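Local coordinates for nitroreductase family protein (Sphingopyxis sp., PDB 7DP1), which reduces dinitroaniline herbicides as an FMN- and NADPH-dependent nitroreductase, at the interface of chains A and B. Residues are numbered along the deposited sequence; one frame, centred on the assembly and turned at random. Chains: chain A/B, Nitroreductase family protein.

Contact 1: the interface of chains A and B. Residues chain A 149, 152, 156; chain B 151-152, 155, 158, 176, 198.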
# COMPACT_ATOMS: atom_id res chain seq x y z
N PRO A 149 -5.63 6.15 -6.42
CA PRO A 149 -5.80 6.03 -4.97
C PRO A 149 -6.33 4.65 -4.54
O PRO A 149 -6.06 4.22 -3.41
CB PRO A 149 -6.85 7.10 -4.65
CG PRO A 149 -7.65 7.22 -5.92
CD PRO A 149 -6.60 7.10 -7.01
N ALA A 152 -3.48 2.46 -4.24
CA ALA A 152 -2.74 2.61 -2.98
C ALA A 152 -3.43 1.82 -1.86
O ALA A 152 -2.75 1.21 -1.04
CB ALA A 152 -2.59 4.10 -2.60
N MET A 156 -1.92 -1.06 0.75
CA MET A 156 -2.14 -1.05 2.20
C MET A 156 -2.55 -2.44 2.63
O MET A 156 -2.02 -2.97 3.61
CB MET A 156 -3.21 -0.02 2.57
CG MET A 156 -2.74 1.43 2.37
SD MET A 156 -4.12 2.56 2.63
CE MET A 156 -3.51 3.95 1.64
N TRP B 151 1.89 3.85 -6.98
CA TRP B 151 0.92 4.31 -5.99
C TRP B 151 0.61 3.17 -5.03
O TRP B 151 0.37 3.40 -3.84
CB TRP B 151 -0.35 4.83 -6.65
CG TRP B 151 -0.16 6.24 -7.13
CD1 TRP B 151 0.84 6.71 -7.95
CD2 TRP B 151 -0.99 7.37 -6.82
NE1 TRP B 151 0.68 8.07 -8.16
CE2 TRP B 151 -0.43 8.49 -7.47
CE3 TRP B 151 -2.14 7.54 -6.05
CZ2 TRP B 151 -1.00 9.76 -7.38
CZ3 TRP B 151 -2.70 8.81 -5.96
CH2 TRP B 151 -2.12 9.91 -6.62
N ALA B 152 0.62 1.94 -5.51
CA ALA B 152 0.41 0.82 -4.59
C ALA B 152 1.58 0.71 -3.62
O ALA B 152 1.36 0.46 -2.43
CB ALA B 152 0.18 -0.52 -5.34
N GLY B 155 1.06 3.04 -0.88
CA GLY B 155 0.13 2.45 0.09
C GLY B 155 0.83 1.54 1.11
O GLY B 155 0.53 1.56 2.33
N LEU B 158 2.66 3.71 3.50
CA LEU B 158 1.72 4.44 4.34
C LEU B 158 1.15 3.55 5.44
O LEU B 158 1.20 3.91 6.60
CB LEU B 158 0.60 5.04 3.49
CG LEU B 158 -0.26 6.01 4.32
CD1 LEU B 158 0.60 7.20 4.82
CD2 LEU B 158 -1.47 6.52 3.51
N GLU B 176 -7.36 11.84 2.05
CA GLU B 176 -7.26 12.16 0.64
C GLU B 176 -7.92 13.50 0.39
O GLU B 176 -7.77 14.09 -0.69
CB GLU B 176 -7.94 11.08 -0.20
CG GLU B 176 -7.02 10.07 -0.84
CD GLU B 176 -7.72 8.75 -1.12
OE1 GLU B 176 -8.96 8.68 -0.96
OE2 GLU B 176 -7.04 7.79 -1.52
N PHE B 198 -0.56 12.65 -3.14
CA PHE B 198 -1.49 11.54 -2.99
C PHE B 198 -2.45 11.84 -1.83
O PHE B 198 -3.67 11.92 -2.03
CB PHE B 198 -0.75 10.20 -2.77
CG PHE B 198 -1.61 9.10 -2.17
CD1 PHE B 198 -2.94 8.93 -2.53
CD2 PHE B 198 -1.07 8.19 -1.28
CE1 PHE B 198 -3.71 7.93 -1.99
CE2 PHE B 198 -1.83 7.17 -0.74
CZ PHE B 198 -3.16 7.05 -1.09
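A:Ala152 CB presses on the rim of the B:Phe198 ring, 3.4 Å from CZ, where helix 148-167 of one subunit packs against its own copy and strand 195-204 of the other. The backbones come close here: the CA atoms of A:Ala152 and B:Ala152 are 4.0 Å apart, which the short side chain permits. B:Phe198 sends its ring inward with CG opposite the backbone N (chi1 161°), so that CZ also comes within 4.1 Å of A:Met156 CE. That methyl ends an extended thioether chain and meets B:Leu158 CD2 at 3.8 Å, the two side chains running side by side in the same direction. Replacing B:Phe198 with an alanine would probably open a gap beside A:Ala152 CB and deprive the A:Met156 methyl of one of its supports. Carbonyls of the facing helix also touch this centre: B:Trp151 O lies against A:Ala152 CB, and B:Gly155 O sits 3.3 Å from A:Met156 CG. Further out, the six-membered ring of the B:Trp151 indole meets the backbone N of A:Pro149 through CE3, at 3.8 Å. At the polar rim the carboxylate of B:Glu176 reaches the same proline, with OE2 3.2 Å from A:Pro149 CB.

Contact 2: the interface of chains A and B. Residues chain A 18, 159, 162, 219; chain B 43-45.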
# COMPACT_ATOMS: atom_id res chain seq x y z
N ARG A 18 10.47 -8.86 7.42
CA ARG A 18 9.84 -9.14 6.13
C ARG A 18 10.80 -8.84 4.98
O ARG A 18 11.35 -7.75 4.89
CB ARG A 18 8.54 -8.34 5.94
CG ARG A 18 7.82 -8.68 4.60
CD ARG A 18 7.26 -7.46 3.86
NE ARG A 18 8.29 -6.46 3.60
CZ ARG A 18 9.16 -6.50 2.60
NH1 ARG A 18 9.14 -7.51 1.74
NH2 ARG A 18 10.07 -5.52 2.47
N GLN A 159 0.51 -5.07 2.03
CA GLN A 159 1.51 -5.00 3.10
C GLN A 159 0.96 -5.57 4.42
O GLN A 159 1.70 -6.14 5.21
CB GLN A 159 1.98 -3.55 3.31
CG GLN A 159 2.91 -3.34 4.51
CD GLN A 159 4.31 -3.91 4.28
OE1 GLN A 159 4.52 -4.84 3.47
NE2 GLN A 159 5.28 -3.36 5.00
N MET A 162 1.52 -9.33 4.01
CA MET A 162 2.92 -9.71 4.06
C MET A 162 3.47 -9.66 5.49
O MET A 162 4.25 -10.51 5.91
CB MET A 162 3.71 -8.79 3.13
CG MET A 162 3.40 -9.05 1.66
SD MET A 162 4.52 -8.10 0.62
CE MET A 162 3.70 -6.51 0.66
N ARG A 219 18.15 0.32 1.54
CA ARG A 219 17.12 1.34 1.40
C ARG A 219 17.83 2.68 1.38
O ARG A 219 18.93 2.80 1.90
CB ARG A 219 16.12 1.30 2.55
CG ARG A 219 15.17 0.09 2.58
CD ARG A 219 14.19 0.12 1.40
NE ARG A 219 13.16 -0.90 1.55
CZ ARG A 219 13.36 -2.19 1.33
NH1 ARG A 219 14.55 -2.63 0.94
NH2 ARG A 219 12.36 -3.05 1.51
N ARG B 43 11.41 0.17 5.47
CA ARG B 43 11.60 -1.24 5.13
C ARG B 43 10.40 -1.82 4.38
O ARG B 43 10.38 -3.01 4.08
CB ARG B 43 11.89 -2.06 6.39
CG ARG B 43 13.14 -1.62 7.17
CD ARG B 43 14.39 -1.58 6.29
NE ARG B 43 14.68 -2.86 5.64
CZ ARG B 43 15.75 -3.09 4.89
NH1 ARG B 43 16.64 -2.12 4.68
NH2 ARG B 43 15.92 -4.28 4.33
N ALA B 44 9.41 -0.98 4.09
CA ALA B 44 8.30 -1.41 3.23
C ALA B 44 8.83 -1.82 1.86
O ALA B 44 9.77 -1.22 1.34
CB ALA B 44 7.26 -0.26 3.09
N PRO B 45 8.22 -2.83 1.24
CA PRO B 45 8.72 -3.21 -0.08
C PRO B 45 8.23 -2.27 -1.17
O PRO B 45 7.35 -1.46 -0.93
CB PRO B 45 8.13 -4.60 -0.28
CG PRO B 45 6.75 -4.49 0.39
CD PRO B 45 6.98 -3.55 1.59
O HOH W 1 8.95 -4.45 5.43
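A:Arg18 reaches across to the loop of B:Arg43, B:Ala44 and B:Pro45 and hands NH2 to the carbonyl O of B:Arg43 at 3.0 Å. The bond is straight (165° at the hydrogen), and the acceptor lies in the guanidinium plane. A water alongside this bond meets A:Arg18 NE at 2.8 Å, also in the guanidinium plane, and lies close to B:Arg43 O. The same guanidinium rests one face on the proline ring, CZ being 3.6 Å from B:Pro45 CB. A:Arg219 works on the next peptide: its NH2 donates to B:Ala44 O at 3.2 Å, coming from well above the carbonyl plane, and adds a weak bond to B:Arg43 O. Through CD, B:Pro45 also meets the amide of A:Gln159, with OE1 at 3.4 Å, while A:Met162 CE touches its CG at 3.7 Å; both partners belong to helix 148-167.

Behind this shell, bends at chi2 and chi3 (55°) bring the A:Arg18 guanidinium over the proline. A:Arg219 and B:Arg43 set their guanidinium planes 19° apart and offset, A:Arg219 NH1 lying over the rim of the B:Arg43 group, whose NH1 also touches A:Arg219 CG at 3.4 Å. A:Arg18, A:Arg219 and B:Pro45 all belong to FMN pockets, so this interface brings together flavin-binding elements of both subunits and probably helps shape the cofactor site.

Contact 3: the interface of chains A and B. Residues chain A 227-229, 231; chain B 57-59.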
# COMPACT_ATOMS: atom_id res chain seq x y z
N ASP A 227 10.89 15.43 4.35
CA ASP A 227 11.15 16.85 4.57
C ASP A 227 10.38 17.32 5.80
O ASP A 227 9.20 17.04 5.94
CB ASP A 227 10.75 17.67 3.35
CG ASP A 227 11.10 19.12 3.49
OD1 ASP A 227 12.19 19.43 4.01
OD2 ASP A 227 10.27 19.96 3.10
N TRP A 228 11.07 17.99 6.72
CA TRP A 228 10.44 18.47 7.94
C TRP A 228 10.22 19.98 7.88
O TRP A 228 11.13 20.72 7.51
CB TRP A 228 11.30 18.12 9.16
CG TRP A 228 11.74 16.67 9.24
CD1 TRP A 228 12.79 16.09 8.58
CD2 TRP A 228 11.15 15.64 10.04
NE1 TRP A 228 12.88 14.76 8.91
CE2 TRP A 228 11.89 14.46 9.81
CE3 TRP A 228 10.07 15.59 10.92
CZ2 TRP A 228 11.58 13.26 10.43
CZ3 TRP A 228 9.77 14.39 11.54
CH2 TRP A 228 10.52 13.24 11.30
N GLN A 229 9.05 20.44 8.29
CA GLN A 229 8.76 21.87 8.25
C GLN A 229 8.00 22.33 9.49
O GLN A 229 6.99 21.74 9.86
CB GLN A 229 7.96 22.23 7.01
CG GLN A 229 8.71 22.09 5.71
CD GLN A 229 7.90 22.56 4.54
OE1 GLN A 229 6.97 23.35 4.70
NE2 GLN A 229 8.23 22.07 3.35
N PHE A 231 9.24 22.47 12.57
CA PHE A 231 9.71 21.85 13.80
C PHE A 231 10.80 22.68 14.44
O PHE A 231 11.78 23.02 13.78
CB PHE A 231 10.22 20.44 13.54
CG PHE A 231 9.15 19.47 13.19
CD1 PHE A 231 8.64 18.62 14.15
CD2 PHE A 231 8.62 19.44 11.91
CE1 PHE A 231 7.64 17.74 13.83
CE2 PHE A 231 7.63 18.56 11.60
CZ PHE A 231 7.13 17.72 12.56
N VAL B 57 6.63 16.46 6.20
CA VAL B 57 5.97 16.46 7.50
C VAL B 57 5.91 17.88 8.07
O VAL B 57 6.94 18.53 8.23
CB VAL B 57 6.70 15.51 8.46
CG1 VAL B 57 5.97 15.40 9.76
CG2 VAL B 57 6.82 14.13 7.82
N VAL B 58 4.72 18.38 8.35
CA VAL B 58 4.63 19.74 8.86
C VAL B 58 3.98 19.82 10.24
O VAL B 58 3.20 18.96 10.63
CB VAL B 58 3.85 20.67 7.90
CG1 VAL B 58 4.47 20.62 6.52
CG2 VAL B 58 2.39 20.26 7.81
N THR B 59 4.34 20.86 10.98
CA THR B 59 3.78 21.13 12.30
C THR B 59 3.86 22.63 12.52
O THR B 59 4.38 23.36 11.67
CB THR B 59 4.52 20.38 13.44
OG1 THR B 59 3.76 20.51 14.65
CG2 THR B 59 5.91 20.99 13.68
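Main-chain hydrogen bonds join A:Asp227 to B:Val57 and A:Gln229 to B:Val57 and B:Thr59, laying strand 226-229 of one subunit parallel to strand 54-59 of the other. B:Val57 N donates to A:Asp227 O at 2.6 Å, and A:Gln229 N returns a bond to B:Val57 O at 2.8 Å. The ladder continues with B:Thr59 N to A:Gln229 O at 3.0 Å, so the C-terminal strand extends the partner's sheet.

Within chain A, a polar side-chain bond braces this edge: A:Gln229 NE2 donates to A:Asp227 OD2 at 2.9 Å, almost straight at 171° and with the carboxylate oxygen in the amide plane. It holds the end of the extended glutamine.

Among the apolar contacts, A:Gln229 CB lies 3.9 Å from B:Val58 CG1, and more form around A:Phe231. Its ring lies between A:Trp228 of its own chain, CE3 toward the rim of one face, and B:Thr59 on the other. Beside it, B:Val57 turns CG1 opposite its backbone N (chi1 -175°), bringing that methyl 3.8 Å from A:Phe231 CZ. B:Thr59 makes a CH-pi contact, its CG2 centred over the phenyl face 3.4 Å from the centroid of A:Phe231.

Contact 1 lies about 14 Å from contact 2 and 20 Å from contact 3, while contacts 2 and 3 are 24 Å apart, all measured between the centres of their C-alpha atoms. Helix 148-167 of chain A serves both contact 1 and contact 2, tying the helix crossing to the arginine-gripped loop. Contact 3 uses separate elements, the C-terminal strand of chain A and strand 54-59 of chain B. Each contact recurs with the chains exchanged, so the two subunits are joined through helices, loops and sheet edges alike. Such an intertwined pair fits the dimer typical of nitroreductases, whose FMN sites draw on both chains.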